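Local coordinates for protein alkyl hydroperoxide reductase E (Mycobacterium tuberculosis, PDB 5C04) that probably reduces hydrogen peroxide and organic hydroperoxides to water and alcohols as a thiol-specific peroxidase, with mycoredoxin as the reductant, at residues P39-G44 with P75-I80; R15-Q20 with F89-D94; V33-H38 with A66-S71; I45-L50 with S85-P90; P10-R15 with V22-Y27. The protein carries 1 engineered substitution. All coordinates share one frame; numbering follows the deposited sequence. Where two conformers were deposited one is given.

Interaction 1 of 5, residues P39-G44 with P75-I80; sequences PLAFTG and PPTHKI
Phe-42 carries CG beside its backbone N (chi1 -54°), and chi2 (-72°) turns the ring so that CE2 meets the methyl that Thr-77 holds anti to its N. Phe-42 CE2 lies 3.7 Å from Thr-77 CG2, and the two side chains slant across each other. The same methyl reaches Ala-41, with Thr-77 CG2 3.7 Å from Ala-41 CB. One threonine branch therefore serves both loop residues. Ile-80 CG2 lies at the edge of the Phe-42 ring, near its plane, 4.1 Å from Phe-42 CZ. This uses the given one of two Ile-80 conformers and is less certain. Ala-41 CB also sits at the edge of the His-78 ring, 4.1 Å from His-78 CD2.

The polar link across the contact runs through a water. It accepts from Ala-41 N at 3.0 Å. It also bonds His-78 NE2 at 2.9 Å, lying in the plane of the imidazole. The loop has its own brace, a type II turn from Leu-40 to Thr-43. Thr-43 OG1 donates to Leu-40 O at 2.8 Å. Phe-42 holds the third position of that turn, with a positive phi.

Pro-39, Thr-43 and Cys-46 fit the PxxxT/SxxC active-site motif of peroxiredoxins. Cys-46 is the active-site residue by similarity, and its side chain is about 7 Å from that of Ala-41. The dimer partner adds to this surface: Ile-80 of the second subunit packs on Phe-42, and the two Thr-77 residues meet. The contact thus joins the loop between strand 32-37 and helix 44-55 to the first turns of helix 75-85, whose His-78 also touches strand 91-93.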
# COMPACT_ATOMS: atom_id res chain seq x y z
N PRO A 39 6.10 -9.72 0.66
CA PRO A 39 4.74 -9.33 0.31
C PRO A 39 4.16 -8.03 0.88
O PRO A 39 3.87 -7.10 0.11
CB PRO A 39 3.92 -10.55 0.76
CG PRO A 39 4.82 -11.69 0.52
CD PRO A 39 6.22 -11.18 0.81
N LEU A 40 3.96 -7.93 2.19
CA LEU A 40 3.15 -6.85 2.73
C LEU A 40 3.43 -6.54 4.18
O LEU A 40 3.41 -7.44 5.04
CB LEU A 40 1.66 -7.17 2.63
CG LEU A 40 0.95 -7.12 1.26
CD1 LEU A 40 -0.50 -7.59 1.40
CD2 LEU A 40 1.04 -5.72 0.66
N ALA A 41 3.61 -5.24 4.47
CA ALA A 41 3.59 -4.77 5.84
C ALA A 41 2.35 -5.25 6.59
O ALA A 41 1.28 -5.36 6.01
CB ALA A 41 3.64 -3.26 5.89
N PHE A 42 2.53 -5.52 7.88
CA PHE A 42 1.42 -5.81 8.80
C PHE A 42 0.74 -7.12 8.44
O PHE A 42 -0.50 -7.26 8.65
CB PHE A 42 0.34 -4.74 8.83
CG PHE A 42 0.82 -3.36 9.10
CD1 PHE A 42 1.26 -2.98 10.35
CD2 PHE A 42 0.73 -2.39 8.09
CE1 PHE A 42 1.65 -1.65 10.59
CE2 PHE A 42 1.13 -1.09 8.34
CZ PHE A 42 1.60 -0.75 9.56
N THR A 43 1.49 -8.05 7.87
CA THR A 43 1.05 -9.42 7.73
C THR A 43 1.96 -10.37 8.52
O THR A 43 3.11 -10.06 8.81
CB THR A 43 0.92 -9.87 6.25
OG1 THR A 43 2.20 -9.86 5.63
CG2 THR A 43 -0.05 -9.01 5.50
N GLY A 44 1.43 -11.54 8.86
CA GLY A 44 2.08 -12.40 9.87
C GLY A 44 3.43 -12.92 9.51
O GLY A 44 4.37 -12.83 10.30
N PRO A 75 5.82 4.81 1.53
CA PRO A 75 6.57 5.11 2.75
C PRO A 75 5.76 5.30 4.02
O PRO A 75 6.21 4.88 5.05
CB PRO A 75 7.37 6.38 2.38
CG PRO A 75 7.55 6.23 0.91
CD PRO A 75 6.25 5.63 0.40
N PRO A 76 4.56 5.93 3.98
CA PRO A 76 3.84 6.09 5.26
C PRO A 76 3.47 4.76 5.92
O PRO A 76 3.46 4.66 7.14
CB PRO A 76 2.58 6.89 4.87
CG PRO A 76 3.00 7.64 3.65
CD PRO A 76 3.92 6.71 2.90
N THR A 77 3.11 3.75 5.11
CA THR A 77 2.87 2.43 5.66
C THR A 77 4.10 1.88 6.35
O THR A 77 4.04 1.36 7.47
CB THR A 77 2.41 1.47 4.54
OG1 THR A 77 1.12 1.90 4.09
CG2 THR A 77 2.32 0.03 5.01
N HIS A 78 5.22 1.98 5.64
CA HIS A 78 6.48 1.45 6.16
C HIS A 78 7.00 2.22 7.35
O HIS A 78 7.57 1.62 8.25
CB HIS A 78 7.50 1.38 5.04
CG HIS A 78 7.16 0.35 4.01
ND1 HIS A 78 7.72 0.33 2.76
CD2 HIS A 78 6.27 -0.68 4.03
CE1 HIS A 78 7.23 -0.68 2.06
NE2 HIS A 78 6.34 -1.31 2.81
N LYS A 79 6.73 3.53 7.40
CA LYS A 79 7.12 4.32 8.56
C LYS A 79 6.42 3.87 9.84
O LYS A 79 7.07 3.65 10.88
CB LYS A 79 6.89 5.81 8.32
CG LYS A 79 7.32 6.71 9.49
CD LYS A 79 8.79 6.51 9.86
CE LYS A 79 9.28 7.57 10.82
NZ LYS A 79 10.68 7.29 11.26
N ILE A 80 5.10 3.72 9.79
CA ILE A 80 4.35 3.25 10.95
C ILE A 80 4.77 1.82 11.34
O ILE A 80 4.95 1.47 12.51
CB ILE A 80 2.82 3.32 10.70
CG1 ILE A 80 2.37 4.78 10.51
CG2 ILE A 80 2.06 2.62 11.81
CD1 ILE A 80 2.60 5.69 11.69
O HOH W 1 4.41 -3.37 2.31

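Interaction 2 of 5, residues R15-Q20 with F89-D94; sequences RDQNQQ and FPLLSD
Gln-17 uses its side-chain amide as a peptide group would be used, bridging Phe-89 and Leu-91 on the two sides of Pro-90. Its OE1 accepts from Leu-91 N at 2.9 Å, with an angle of 172° at the hydrogen. Its NE2 donates to Phe-89 O, also at 2.9 Å and with 175°. Phe-89 O lies in the plane of the amide. The two nearly straight bonds fix the amide flip. Gln-17 CG lies between the backbone N and carbonyl carbon, the crowded position, and the bend at chi2 (-95°) turns CD toward the 89-91 backbone.

Further along, the backbones meet directly. Ser-93 N donates to Arg-15 O at 2.9 Å. The other backbone groups of these residues are joined through a water, which accepts from Arg-15 N and donates to Ser-93 O. Leu-92 CD2 packs on Asp-16 CB at 3.7 Å.

The turn from Asp-16 to Gln-19 is type I. Asp-16 OD1 accepts from Asn-18 N at 2.9 Å, which makes an Asx turn. It also accepts from Gln-20 N at 3.0 Å. The two donors approach from opposite faces of the carboxylate.

Lys-79 NZ of helix 75-85 is hydrogen-bonded to Asn-18 OD1, and His-78 touches Ser-93. Strand 91-93 sits between strands 13-16 and 65-71, so this contact attaches the N-terminal hairpin to the thioredoxin-fold sheet.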
# COMPACT_ATOMS: atom_id res chain seq x y z
N ARG A 15 12.23 5.11 -2.52
CA ARG A 15 12.07 5.78 -1.25
C ARG A 15 12.05 4.85 -0.04
O ARG A 15 11.35 3.82 -0.05
CB ARG A 15 10.75 6.54 -1.26
CG ARG A 15 10.57 7.50 -2.42
CD ARG A 15 10.88 8.90 -1.97
NE ARG A 15 10.77 9.81 -3.10
CZ ARG A 15 11.44 10.95 -3.19
NH1 ARG A 15 12.27 11.32 -2.22
NH2 ARG A 15 11.29 11.70 -4.27
N ASP A 16 12.76 5.23 1.02
CA ASP A 16 12.63 4.53 2.30
C ASP A 16 11.50 5.10 3.16
O ASP A 16 10.78 6.02 2.72
CB ASP A 16 13.99 4.45 3.06
CG ASP A 16 14.45 5.78 3.65
OD1 ASP A 16 13.67 6.76 3.77
OD2 ASP A 16 15.66 5.84 4.05
N GLN A 17 11.34 4.57 4.36
CA GLN A 17 10.21 4.92 5.25
C GLN A 17 10.23 6.38 5.67
O GLN A 17 9.21 6.92 6.07
CB GLN A 17 10.16 4.02 6.49
CG GLN A 17 11.40 4.08 7.39
CD GLN A 17 12.41 2.98 7.11
OE1 GLN A 17 12.75 2.72 5.97
NE2 GLN A 17 12.89 2.34 8.16
N ASN A 18 11.39 7.01 5.57
CA ASN A 18 11.54 8.44 5.84
C ASN A 18 11.51 9.31 4.58
O ASN A 18 11.85 10.51 4.63
CB ASN A 18 12.84 8.63 6.62
CG ASN A 18 12.80 7.93 7.96
OD1 ASN A 18 11.88 8.17 8.76
ND2 ASN A 18 13.74 7.03 8.21
N GLN A 19 11.09 8.72 3.46
CA GLN A 19 11.02 9.36 2.14
C GLN A 19 12.38 9.81 1.57
O GLN A 19 12.46 10.60 0.64
CB GLN A 19 9.95 10.48 2.12
CG GLN A 19 8.55 9.88 2.15
CD GLN A 19 7.46 10.78 2.71
OE1 GLN A 19 6.52 10.30 3.35
NE2 GLN A 19 7.56 12.07 2.45
N GLN A 20 13.45 9.22 2.11
CA GLN A 20 14.80 9.44 1.57
C GLN A 20 15.10 8.43 0.46
O GLN A 20 14.61 7.29 0.49
CB GLN A 20 15.84 9.27 2.69
CG GLN A 20 15.65 10.22 3.86
CD GLN A 20 15.98 11.67 3.54
OE1 GLN A 20 16.66 11.98 2.56
NE2 GLN A 20 15.49 12.58 4.38
N PHE A 89 16.48 -0.46 9.98
CA PHE A 89 17.04 -0.63 8.64
C PHE A 89 16.07 -0.05 7.60
O PHE A 89 14.90 0.22 7.94
CB PHE A 89 17.34 -2.12 8.36
CG PHE A 89 16.18 -3.06 8.64
CD1 PHE A 89 15.99 -3.62 9.90
CD2 PHE A 89 15.24 -3.36 7.65
CE1 PHE A 89 14.92 -4.45 10.16
CE2 PHE A 89 14.16 -4.20 7.91
CZ PHE A 89 14.01 -4.76 9.17
N PRO A 90 16.52 0.12 6.34
CA PRO A 90 15.63 0.69 5.32
C PRO A 90 14.58 -0.30 4.81
O PRO A 90 14.91 -1.44 4.44
CB PRO A 90 16.57 1.09 4.17
CG PRO A 90 17.93 1.12 4.79
CD PRO A 90 17.92 0.09 5.86
N LEU A 91 13.33 0.17 4.80
CA LEU A 91 12.22 -0.49 4.11
C LEU A 91 11.95 0.39 2.92
O LEU A 91 11.66 1.59 3.10
CB LEU A 91 10.99 -0.52 4.99
CG LEU A 91 10.96 -1.60 6.08
CD1 LEU A 91 11.90 -1.33 7.24
CD2 LEU A 91 9.56 -1.72 6.64
N LEU A 92 12.07 -0.20 1.73
CA LEU A 92 11.94 0.54 0.47
C LEU A 92 10.62 0.30 -0.19
O LEU A 92 10.08 -0.81 -0.13
CB LEU A 92 13.04 0.17 -0.50
CG LEU A 92 14.45 0.29 0.03
CD1 LEU A 92 15.40 0.08 -1.14
CD2 LEU A 92 14.72 1.62 0.73
N SER A 93 10.10 1.35 -0.85
CA SER A 93 8.75 1.31 -1.46
C SER A 93 8.78 1.06 -2.95
O SER A 93 9.15 1.96 -3.73
CB SER A 93 8.04 2.64 -1.21
OG SER A 93 7.72 2.78 0.14
N ASP A 94 8.38 -0.14 -3.36
CA ASP A 94 8.24 -0.51 -4.77
C ASP A 94 6.77 -0.25 -5.18
O ASP A 94 6.06 -1.13 -5.66
CB ASP A 94 8.66 -1.99 -4.94
CG ASP A 94 8.87 -2.39 -6.40
OD1 ASP A 94 9.07 -1.51 -7.29
OD2 ASP A 94 8.81 -3.61 -6.69
O HOH W 2 9.82 4.60 -3.90

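Interaction 3 of 5, residues V33-H38 with A66-S71; sequences VLLVFH and AALAIS. Engineered in segment 33-38: His-38 (natural residue Phe).
Phe-37 and Ile-70 lie side by side on adjacent parallel strands, within a beta-alpha-beta unit of the thioredoxin fold. Strands 33-37 and 66-71 are linked through helix 44-55. Their axes come within 4.6 Å at an angle of 24°. Five backbone bonds alternate between them. Leu-34 N reaches Ala-66 O at 2.8 Å, and the next four run on to His-38 N and Ile-70 O. All twelve residues are buried, so neither face is a solvent side.

The tighter face holds Val-33, Leu-35, Phe-37, Ala-66, Leu-68 and Ile-70. Leu-68 CD1 touches both Val-33 CG1 at 3.7 Å and Leu-35 CD2 at 3.9 Å. The face of Leu-34, Val-36, Ala-67 and Ala-69 is looser across the pair. There Leu-34 CB and Ala-67 CB are 4.3 Å apart. Helix 44-55 covers this side, with Leu-53 on Val-36 and Leu-50 on Ala-69.

The engineered His-38 has CG between the backbone N and the carbonyl carbon (chi1 68°), and one ring face covers Ser-71 CB. The ring also touches Cys-46, the active-site residue by similarity. The Ser-71 OG bond to His-38 O belongs to one of two serine conformers and is less certain.

On the tighter face, Ile-70 CG2 meets Phe-37 CE2 at 3.7 Å. Ile-70 CD1 makes a CH-pi contact, 3.8 Å above the phenyl plane and offset toward the rim.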
# COMPACT_ATOMS: atom_id res chain seq x y z
N VAL A 33 25.20 -6.22 -0.44
CA VAL A 33 23.82 -5.82 -0.15
C VAL A 33 22.90 -7.02 -0.16
O VAL A 33 22.80 -7.74 -1.16
CB VAL A 33 23.31 -4.77 -1.15
CG1 VAL A 33 21.92 -4.28 -0.75
CG2 VAL A 33 24.25 -3.57 -1.26
N LEU A 34 22.17 -7.18 0.95
CA LEU A 34 21.11 -8.17 1.08
C LEU A 34 19.81 -7.46 0.72
O LEU A 34 19.43 -6.48 1.38
CB LEU A 34 21.01 -8.67 2.52
CG LEU A 34 19.94 -9.72 2.80
CD1 LEU A 34 20.21 -11.05 2.12
CD2 LEU A 34 19.77 -9.90 4.30
N LEU A 35 19.17 -7.97 -0.32
CA LEU A 35 17.83 -7.48 -0.75
C LEU A 35 16.78 -8.47 -0.31
O LEU A 35 16.77 -9.63 -0.76
CB LEU A 35 17.76 -7.37 -2.27
CG LEU A 35 18.80 -6.46 -2.93
CD1 LEU A 35 18.62 -6.45 -4.43
CD2 LEU A 35 18.75 -5.05 -2.37
N VAL A 36 15.90 -8.02 0.60
CA VAL A 36 14.82 -8.87 1.14
C VAL A 36 13.47 -8.35 0.59
O VAL A 36 12.83 -7.45 1.16
CB VAL A 36 14.82 -8.91 2.68
CG1 VAL A 36 13.74 -9.86 3.18
CG2 VAL A 36 16.22 -9.31 3.22
N PHE A 37 13.07 -8.92 -0.53
CA PHE A 37 11.71 -8.66 -1.07
C PHE A 37 10.70 -9.37 -0.20
O PHE A 37 10.94 -10.50 0.23
CB PHE A 37 11.59 -9.14 -2.51
CG PHE A 37 12.37 -8.31 -3.50
CD1 PHE A 37 13.70 -8.61 -3.79
CD2 PHE A 37 11.77 -7.26 -4.18
CE1 PHE A 37 14.42 -7.86 -4.72
CE2 PHE A 37 12.48 -6.52 -5.11
CZ PHE A 37 13.80 -6.81 -5.37
N HIS A 38 9.55 -8.75 0.05
CA HIS A 38 8.51 -9.43 0.82
C HIS A 38 7.14 -8.90 0.45
O HIS A 38 7.03 -7.76 -0.03
CB HIS A 38 8.77 -9.35 2.32
CG HIS A 38 8.63 -7.99 2.87
ND1 HIS A 38 7.45 -7.58 3.46
CD2 HIS A 38 9.44 -6.91 2.84
CE1 HIS A 38 7.57 -6.32 3.81
NE2 HIS A 38 8.76 -5.89 3.46
N ALA A 66 25.01 -4.39 3.96
CA ALA A 66 23.81 -3.59 4.18
C ALA A 66 22.61 -4.47 3.88
O ALA A 66 22.72 -5.42 3.10
CB ALA A 66 23.80 -2.37 3.29
N ALA A 67 21.48 -4.17 4.52
CA ALA A 67 20.25 -4.91 4.26
C ALA A 67 19.12 -3.94 3.92
O ALA A 67 18.94 -2.94 4.61
CB ALA A 67 19.86 -5.74 5.45
N LEU A 68 18.39 -4.28 2.87
CA LEU A 68 17.26 -3.46 2.40
C LEU A 68 16.05 -4.35 2.24
O LEU A 68 16.09 -5.33 1.50
CB LEU A 68 17.58 -2.82 1.05
CG LEU A 68 18.90 -2.06 0.96
CD1 LEU A 68 19.26 -1.69 -0.47
CD2 LEU A 68 18.83 -0.82 1.81
N ALA A 69 14.95 -3.98 2.89
CA ALA A 69 13.70 -4.70 2.73
C ALA A 69 12.93 -3.97 1.62
O ALA A 69 13.02 -2.74 1.56
CB ALA A 69 12.93 -4.73 4.03
N ILE A 70 12.33 -4.69 0.70
CA ILE A 70 11.57 -4.06 -0.41
C ILE A 70 10.18 -4.67 -0.53
O ILE A 70 10.04 -5.89 -0.60
CB ILE A 70 12.30 -4.28 -1.75
CG1 ILE A 70 13.75 -3.75 -1.65
CG2 ILE A 70 11.54 -3.65 -2.93
CD1 ILE A 70 14.65 -4.04 -2.85
N SER A 71 9.16 -3.81 -0.59
CA SER A 71 7.79 -4.27 -0.69
C SER A 71 7.00 -3.22 -1.45
O SER A 71 7.47 -2.09 -1.59
CB SER A 71 7.23 -4.46 0.71
OG SER A 71 6.03 -5.22 0.67

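Interaction 4 of 5, residues I45-L50 with S85-P90; sequences ICQGEL and SGFTFP
Gln-47 and Ser-85 make the polar part of the contact. Gln-47 NE2 donates to Ser-85 OG at 3.0 Å, with an angle of 160° at the hydrogen. The hydroxyl oxygen lies near the amide plane. Gln-47 CG is anti to the backbone N (chi1 -172°), and the bend at chi2 (82°) turns CD toward Ser-85. Both residues also bond Trp-81: its NE1 reaches Gln-47 OE1, and its backbone O bonds Ser-85 OG. Asp-51 OD1 is a second partner of Gln-47 NE2.

The apolar part centres on Leu-50. Its side chain crosses that of Phe-87 at about a right angle. Leu-50 CB is 3.5 Å from Phe-87 CZ. Leu-50 CD1 lies 4.2 Å from Phe-89 CE2. Ser-85 CB sits over the centre of the Phe-87 ring, 3.4 Å above its plane.

The backbone turns here through Gly-86, which ends helix 75-85 in a Schellman motif with positive phi.

Leu-50 lies one helical turn after Cys-46, the active-site residue by similarity. The donor at Gln-47 OE1 and the two acceptors at NE2 fix which end of the amide is which. Ser-85 OG accepts from Gln-47, consistent with its donating to Trp-81 O.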
# COMPACT_ATOMS: atom_id res chain seq x y z
N ILE A 45 3.55 -13.54 8.35
CA ILE A 45 4.82 -14.12 7.96
C ILE A 45 5.87 -13.02 7.71
O ILE A 45 7.00 -13.13 8.19
CB ILE A 45 4.71 -15.08 6.76
CG1 ILE A 45 3.82 -16.28 7.15
CG2 ILE A 45 6.09 -15.53 6.32
CD1 ILE A 45 3.54 -17.17 5.96
N CYS A 46 5.50 -11.95 7.02
CA CYS A 46 6.43 -10.83 6.81
C CYS A 46 6.91 -10.27 8.15
O CYS A 46 8.07 -9.95 8.29
CB CYS A 46 5.78 -9.72 5.98
SG CYS A 46 5.46 -10.21 4.26
N GLN A 47 6.00 -10.12 9.11
CA GLN A 47 6.37 -9.65 10.45
C GLN A 47 7.40 -10.58 11.08
O GLN A 47 8.42 -10.12 11.62
CB GLN A 47 5.13 -9.55 11.37
CG GLN A 47 5.48 -8.88 12.71
CD GLN A 47 5.48 -7.39 12.59
OE1 GLN A 47 4.49 -6.79 12.17
NE2 GLN A 47 6.62 -6.76 12.89
N GLY A 48 7.19 -11.87 10.98
CA GLY A 48 8.13 -12.82 11.56
C GLY A 48 9.49 -12.70 10.92
O GLY A 48 10.52 -12.78 11.61
N GLU A 49 9.52 -12.62 9.59
CA GLU A 49 10.80 -12.55 8.88
C GLU A 49 11.55 -11.28 9.21
O GLU A 49 12.75 -11.34 9.50
CB GLU A 49 10.62 -12.68 7.37
CG GLU A 49 9.98 -13.98 6.91
CD GLU A 49 10.22 -14.23 5.44
OE1 GLU A 49 9.69 -13.43 4.64
OE2 GLU A 49 10.99 -15.17 5.07
N LEU A 50 10.90 -10.14 9.18
CA LEU A 50 11.60 -8.89 9.49
C LEU A 50 11.91 -8.76 10.98
O LEU A 50 12.90 -8.14 11.33
CB LEU A 50 10.89 -7.67 8.92
CG LEU A 50 10.93 -7.55 7.39
CD1 LEU A 50 10.51 -6.12 7.00
CD2 LEU A 50 12.23 -7.95 6.75
N SER A 85 7.40 -1.65 15.09
CA SER A 85 8.16 -2.90 15.15
C SER A 85 9.61 -2.72 15.60
O SER A 85 10.32 -3.73 15.79
CB SER A 85 8.18 -3.59 13.78
OG SER A 85 6.85 -3.78 13.28
N GLY A 86 10.06 -1.47 15.70
CA GLY A 86 11.44 -1.18 16.01
C GLY A 86 12.42 -1.52 14.90
O GLY A 86 13.58 -1.95 15.19
N PHE A 87 12.00 -1.33 13.64
CA PHE A 87 12.90 -1.57 12.51
C PHE A 87 13.69 -0.28 12.26
O PHE A 87 13.10 0.78 12.02
CB PHE A 87 12.12 -1.90 11.21
CG PHE A 87 11.26 -3.13 11.27
CD1 PHE A 87 11.54 -4.20 12.11
CD2 PHE A 87 10.15 -3.21 10.45
CE1 PHE A 87 10.74 -5.33 12.10
CE2 PHE A 87 9.35 -4.35 10.44
CZ PHE A 87 9.65 -5.39 11.27
N THR A 88 15.02 -0.38 12.30
CA THR A 88 15.88 0.77 11.99
C THR A 88 16.60 0.68 10.65
O THR A 88 17.30 1.62 10.24
CB THR A 88 16.95 0.98 13.09
OG1 THR A 88 17.79 -0.17 13.16
CG2 THR A 88 16.29 1.22 14.43
N PHE A 89 16.48 -0.46 9.98
CA PHE A 89 17.04 -0.63 8.64
C PHE A 89 16.07 -0.05 7.60
O PHE A 89 14.90 0.22 7.94
CB PHE A 89 17.34 -2.12 8.36
CG PHE A 89 16.18 -3.06 8.64
CD1 PHE A 89 15.99 -3.62 9.90
CD2 PHE A 89 15.24 -3.36 7.65
CE1 PHE A 89 14.92 -4.45 10.16
CE2 PHE A 89 14.16 -4.20 7.91
CZ PHE A 89 14.01 -4.76 9.17
N PRO A 90 16.52 0.12 6.34
CA PRO A 90 15.63 0.69 5.32
C PRO A 90 14.58 -0.30 4.81
O PRO A 90 14.91 -1.44 4.44
CB PRO A 90 16.57 1.09 4.17
CG PRO A 90 17.93 1.12 4.79
CD PRO A 90 17.92 0.09 5.86

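Interaction 5 of 5, residues P10-R15 with V22-Y27; sequences PDFTLR and VTLRGY
Leu-14 and Val-22 satisfy each other's backbone. Leu-14 N donates to Val-22 O at 3.0 Å, and Val-22 N to Leu-14 O at 2.9 Å. They form a hydrogen-bonded antiparallel pair. Thr-13 and Thr-23 are the adjacent non-hydrogen-bonded pair. Their OG1 atoms bond at 3.0 Å in the given conformer of Thr-23, which has two, so this link is less certain.

Phe-12 O accepts from Leu-24 N at 3.2 Å. With Asp-11 CG anti to the backbone N (chi1 -155°), its carboxylate serves the start of the 3-10 segment 25-27. Asp-11 OD1 accepts from Arg-25 N at 3.2 Å, met on the syn side but tilted well out of the carboxylate plane. It also takes a weak bond from Phe-12 N. Asp-11 OD2 forms a long salt bridge with Arg-25 NE at 3.5 Å, at the guanidinium edge. The two charged planes are 59° apart. Pro-10 O is bonded by Tyr-105 OH.

The buried side is apolar. Leu-24 CB lies 3.8 Å above the Phe-12 ring plane, in a CH-pi contact. That ring also touches Leu-35 and Ile-70 of the central strands. Strands 13-16 and 21-23 form the N-terminal beta hairpin that peroxiredoxins add to the thioredoxin fold.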
# COMPACT_ATOMS: atom_id res chain seq x y z
N PRO A 10 19.82 -5.49 -11.30
CA PRO A 10 19.25 -4.28 -11.87
C PRO A 10 19.36 -3.11 -10.92
O PRO A 10 19.08 -3.27 -9.73
CB PRO A 10 17.79 -4.66 -12.12
CG PRO A 10 17.86 -6.12 -12.43
CD PRO A 10 18.95 -6.66 -11.53
N ASP A 11 19.73 -1.92 -11.41
CA ASP A 11 19.78 -0.76 -10.53
C ASP A 11 18.35 -0.32 -10.20
O ASP A 11 17.39 -0.59 -10.93
CB ASP A 11 20.50 0.45 -11.15
CG ASP A 11 21.09 1.41 -10.07
OD1 ASP A 11 21.01 1.12 -8.84
OD2 ASP A 11 21.67 2.45 -10.47
N PHE A 12 18.25 0.34 -9.07
CA PHE A 12 17.00 0.94 -8.67
C PHE A 12 17.24 2.13 -7.78
O PHE A 12 18.27 2.22 -7.12
CB PHE A 12 16.07 -0.07 -7.97
CG PHE A 12 16.64 -0.67 -6.68
CD1 PHE A 12 16.69 0.06 -5.51
CD2 PHE A 12 17.10 -1.99 -6.66
CE1 PHE A 12 17.20 -0.49 -4.33
CE2 PHE A 12 17.60 -2.55 -5.49
CZ PHE A 12 17.65 -1.81 -4.32
N THR A 13 16.25 3.03 -7.77
CA THR A 13 16.20 4.12 -6.82
C THR A 13 14.80 4.14 -6.22
O THR A 13 13.82 4.38 -6.96
CB THR A 13 16.48 5.48 -7.48
OG1 THR A 13 17.71 5.41 -8.24
CG2 THR A 13 16.59 6.58 -6.43
N LEU A 14 14.70 3.93 -4.91
CA LEU A 14 13.40 3.86 -4.22
C LEU A 14 13.41 4.69 -2.94
O LEU A 14 14.44 4.91 -2.32
CB LEU A 14 13.05 2.39 -3.88
CG LEU A 14 12.88 1.43 -5.05
CD1 LEU A 14 12.72 -0.01 -4.55
CD2 LEU A 14 11.71 1.77 -5.98
N ARG A 15 12.23 5.11 -2.52
CA ARG A 15 12.07 5.78 -1.25
C ARG A 15 12.05 4.85 -0.04
O ARG A 15 11.35 3.82 -0.05
CB ARG A 15 10.75 6.54 -1.26
CG ARG A 15 10.57 7.50 -2.42
CD ARG A 15 10.88 8.90 -1.97
NE ARG A 15 10.77 9.81 -3.10
CZ ARG A 15 11.44 10.95 -3.19
NH1 ARG A 15 12.27 11.32 -2.22
NH2 ARG A 15 11.29 11.70 -4.27
N VAL A 22 17.12 5.81 -1.76
CA VAL A 22 18.14 4.78 -1.63
C VAL A 22 18.37 4.19 -3.01
O VAL A 22 17.43 3.79 -3.68
CB VAL A 22 17.66 3.68 -0.68
CG1 VAL A 22 18.64 2.52 -0.67
CG2 VAL A 22 17.46 4.24 0.72
N THR A 23 19.63 4.16 -3.46
CA THR A 23 19.97 3.57 -4.75
C THR A 23 20.86 2.36 -4.50
O THR A 23 21.65 2.36 -3.56
CB THR A 23 20.67 4.59 -5.69
OG1 THR A 23 19.73 5.59 -6.08
CG2 THR A 23 21.25 3.93 -6.95
N LEU A 24 20.71 1.31 -5.31
CA LEU A 24 21.55 0.11 -5.15
C LEU A 24 23.03 0.43 -5.45
O LEU A 24 23.93 0.02 -4.71
CB LEU A 24 21.08 -1.00 -6.08
CG LEU A 24 21.84 -2.34 -6.00
CD1 LEU A 24 21.70 -2.95 -4.62
CD2 LEU A 24 21.38 -3.34 -7.06
N ARG A 25 23.24 1.17 -6.53
CA ARG A 25 24.60 1.52 -7.00
C ARG A 25 25.44 2.27 -5.96
O ARG A 25 26.68 2.13 -5.95
CB ARG A 25 24.50 2.34 -8.28
CG ARG A 25 25.82 2.53 -9.02
CD ARG A 25 25.54 3.01 -10.43
NE ARG A 25 25.08 1.91 -11.28
CZ ARG A 25 25.84 1.26 -12.17
NH1 ARG A 25 27.11 1.59 -12.34
NH2 ARG A 25 25.32 0.28 -12.89
N GLY A 26 24.78 3.05 -5.11
CA GLY A 26 25.44 3.73 -3.99
C GLY A 26 26.35 2.84 -3.14
O GLY A 26 27.34 3.32 -2.58
N TYR A 27 26.04 1.55 -3.06
CA TYR A 27 26.80 0.62 -2.22
C TYR A 27 28.02 -0.00 -2.92
O TYR A 27 28.85 -0.67 -2.27
CB TYR A 27 25.89 -0.49 -1.71
CG TYR A 27 24.80 -0.03 -0.76
CD1 TYR A 27 25.07 0.17 0.59
CD2 TYR A 27 23.51 0.24 -1.22
CE1 TYR A 27 24.07 0.58 1.47
CE2 TYR A 27 22.52 0.67 -0.35
CZ TYR A 27 22.80 0.84 0.98
OH TYR A 27 21.81 1.25 1.85

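From the N terminus, interaction 5 closes first, a short hairpin loop ending at 22-27. Interaction 2 opens within it at 15-20, so the two cross and share Arg-15. Its long loop closes last, at 89-94. Interactions 3 and 1 are nested inside that loop. Interaction 3 closes at 66-71, interaction 1 at 75-80 and interaction 4 at 85-90. These three cross one another. Interactions 4 and 2 end on the same part of the chain and share Phe-89 and Pro-90. Interaction 5 precedes 3, 1 and 4 in series. Together they tie the hairpin, the central strands, helix 75-85 and the active-site helix into one fold.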